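Local coordinates for inorganic pyrophosphatase (Coxiella burnetii, PDB 3TR4), which probably hydrolyses inorganic pyrophosphate to two phosphate ions, using magnesium as cofactor and working as a homohexamer, at residues B[95-100]-B[140-144]. Residues are numbered along the deposited sequence; the frame is centred on the assembly and turned at random.
Sequences MKMEDE and FERYK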
loop_
_atom_site.group_PDB
_atom_site.type_symbol
_atom_site.label_atom_id
_atom_site.label_comp_id
_atom_site.label_asym_id
_atom_site.label_seq_id
_atom_site.Cartn_x
_atom_site.Cartn_y
_atom_site.Cartn_z
HETATM N N MSE B 95 -19.341 -23.013 5.568
HETATM C CA MSE B 95 -19.561 -23.076 4.135
HETATM C C MSE B 95 -19.244 -24.481 3.636
HETATM O O MSE B 95 -18.098 -24.922 3.686
HETATM C CB MSE B 95 -18.678 -22.051 3.420
HETATM C CG MSE B 95 -19.005 -21.873 1.950
HETATM SE SE MSE B 95 -17.668 -20.798 1.038
HETATM C CE MSE B 95 -16.225 -22.115 1.012
ATOM N N LYS B 96 -20.267 -25.183 3.164
ATOM C CA LYS B 96 -20.094 -26.536 2.663
ATOM C C LYS B 96 -19.577 -26.495 1.232
ATOM O O LYS B 96 -20.136 -25.801 0.382
ATOM C CB LYS B 96 -21.421 -27.294 2.719
ATOM C CG LYS B 96 -21.954 -27.511 4.127
ATOM C CD LYS B 96 -21.113 -28.523 4.890
ATOM C CE LYS B 96 -21.735 -28.851 6.241
ATOM N NZ LYS B 96 -21.011 -29.945 6.945
HETATM N N MSE B 97 -18.503 -27.229 0.964
HETATM C CA MSE B 97 -17.937 -27.248 -0.376
HETATM C C MSE B 97 -17.104 -28.497 -0.604
HETATM O O MSE B 97 -16.659 -29.142 0.346
HETATM C CB MSE B 97 -17.101 -25.983 -0.636
HETATM C CG MSE B 97 -15.588 -26.171 -0.554
HETATM SE SE MSE B 97 -14.561 -24.563 -1.056
HETATM C CE MSE B 97 -15.177 -24.342 -2.889
ATOM N N GLU B 98 -16.909 -28.845 -1.868
ATOM C CA GLU B 98 -16.009 -29.937 -2.209
ATOM C C GLU B 98 -15.029 -29.480 -3.275
ATOM O O GLU B 98 -15.342 -28.609 -4.091
ATOM C CB GLU B 98 -16.780 -31.176 -2.670
ATOM C CG GLU B 98 -17.445 -31.054 -4.028
ATOM C CD GLU B 98 -18.015 -32.377 -4.512
ATOM O OE1 GLU B 98 -17.256 -33.367 -4.590
ATOM O OE2 GLU B 98 -19.227 -32.431 -4.806
ATOM N N ASP B 99 -13.830 -30.049 -3.250
ATOM C CA ASP B 99 -12.849 -29.758 -4.279
ATOM C C ASP B 99 -12.598 -31.016 -5.097
ATOM O O ASP B 99 -13.371 -31.970 -5.019
ATOM C CB ASP B 99 -11.553 -29.202 -3.675
ATOM C CG ASP B 99 -10.940 -30.126 -2.636
ATOM O OD1 ASP B 99 -11.179 -31.353 -2.702
ATOM O OD2 ASP B 99 -10.207 -29.619 -1.758
ATOM N N GLU B 100 -11.522 -31.021 -5.876
ATOM C CA GLU B 100 -11.232 -32.148 -6.755
ATOM C C GLU B 100 -11.066 -33.460 -5.983
ATOM O O GLU B 100 -11.383 -34.533 -6.498
ATOM C CB GLU B 100 -9.990 -31.868 -7.614
ATOM C CG GLU B 100 -8.695 -31.707 -6.832
ATOM C CD GLU B 100 -8.604 -30.384 -6.092
ATOM O OE1 GLU B 100 -9.366 -29.451 -6.426
ATOM O OE2 GLU B 100 -7.764 -30.274 -5.173
ATOM N N PHE B 140 -14.939 -18.833 -3.770
ATOM C CA PHE B 140 -14.460 -20.202 -3.613
ATOM C C PHE B 140 -14.908 -21.129 -4.739
ATOM O O PHE B 140 -14.301 -22.171 -4.974
ATOM C CB PHE B 140 -14.791 -20.752 -2.227
ATOM C CG PHE B 140 -13.899 -20.206 -1.155
ATOM C CD1 PHE B 140 -12.598 -20.671 -1.022
ATOM C CD2 PHE B 140 -14.338 -19.203 -0.311
ATOM C CE1 PHE B 140 -11.760 -20.160 -0.050
ATOM C CE2 PHE B 140 -13.502 -18.685 0.667
ATOM C CZ PHE B 140 -12.213 -19.166 0.797
ATOM N N GLU B 141 -15.950 -20.727 -5.453
ATOM C CA GLU B 141 -16.383 -21.468 -6.624
ATOM C C GLU B 141 -15.488 -21.193 -7.829
ATOM O O GLU B 141 -15.345 -22.040 -8.708
ATOM C CB GLU B 141 -17.830 -21.118 -6.973
ATOM C CG GLU B 141 -18.834 -21.518 -5.913
ATOM C CD GLU B 141 -20.097 -22.106 -6.504
ATOM O OE1 GLU B 141 -20.124 -23.334 -6.744
ATOM O OE2 GLU B 141 -21.058 -21.340 -6.732
ATOM N N ARG B 142 -14.878 -20.011 -7.865
ATOM C CA ARG B 142 -14.185 -19.565 -9.070
ATOM C C ARG B 142 -12.665 -19.441 -8.946
ATOM O O ARG B 142 -11.974 -19.312 -9.955
ATOM C CB ARG B 142 -14.767 -18.231 -9.555
ATOM C CG ARG B 142 -16.221 -18.297 -9.989
ATOM C CD ARG B 142 -16.448 -19.419 -10.991
ATOM N NE ARG B 142 -17.488 -19.087 -11.961
ATOM C CZ ARG B 142 -18.783 -18.995 -11.674
ATOM N NH1 ARG B 142 -19.208 -19.200 -10.435
ATOM N NH2 ARG B 142 -19.654 -18.688 -12.626
ATOM N N TYR B 143 -12.142 -19.482 -7.725
ATOM C CA TYR B 143 -10.731 -19.159 -7.518
ATOM C C TYR B 143 -9.738 -20.201 -8.056
ATOM O O TYR B 143 -8.545 -19.922 -8.158
ATOM C CB TYR B 143 -10.439 -18.812 -6.051
ATOM C CG TYR B 143 -10.300 -19.985 -5.106
ATOM C CD1 TYR B 143 -9.277 -20.017 -4.167
ATOM C CD2 TYR B 143 -11.199 -21.045 -5.131
ATOM C CE1 TYR B 143 -9.140 -21.073 -3.290
ATOM C CE2 TYR B 143 -11.068 -22.114 -4.251
ATOM C CZ TYR B 143 -10.036 -22.118 -3.334
ATOM O OH TYR B 143 -9.890 -23.168 -2.455
ATOM N N LYS B 144 -10.229 -21.383 -8.414
ATOM C CA LYS B 144 -9.371 -22.420 -8.991
ATOM C C LYS B 144 -9.524 -22.512 -10.509
ATOM O O LYS B 144 -8.896 -23.353 -11.156
ATOM C CB LYS B 144 -9.676 -23.785 -8.368
ATOM C CG LYS B 144 -9.271 -23.930 -6.907
ATOM C CD LYS B 144 -9.509 -25.359 -6.428
ATOM C CE LYS B 144 -8.898 -25.603 -5.059
ATOM N NZ LYS B 144 -8.978 -27.039 -4.664
#
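Phe140 of helix 130-142 packs against Met95 and Met97 (both selenomethionines) on the last residues of strand 86-99, a pair of Met-aromatic contacts that lays the helix against the mixed sheet of the soluble pyrophosphatase fold. Both selenium atoms stand oblique to the ring: SE of Met95 is 4.9 Å from the ring centroid and 52° off its normal, while SE of Met97 lies 5.2 Å from the centroid at a similar tilt. A bend at chi3 (72°) turns CE of Met95 onto the ring, 3.7 Å from CG of Phe140. Met97 crosses Phe140 at about a right angle; its CE meets CB of Phe140 and lies 3.1 Å from the Phe140 carbonyl O, a buried oxygen without a hydrogen-bond partner in the model. Lys106 of strand 106-111 also touches all three.

The polar half lies nearer the active site: the side chain of Asp99, close to the manganese ligand Asp104, is about 6 Å from the bound manganese ion, and its OD1 accepts bonds from Ala101 N and Gly102 N. The ring of Tyr143, predicted to bind substrate, has CG of Lys144 over one face and CD1 of Phe140 over the other, both offset toward the rim. Lys144, extended beyond CG, reaches across to Glu100, whose OE1 also accepts a bond from Trp151 N. That OE1 receives NZ of Lys144 on its syn lone pair at 3.0 Å, completing a salt bridge.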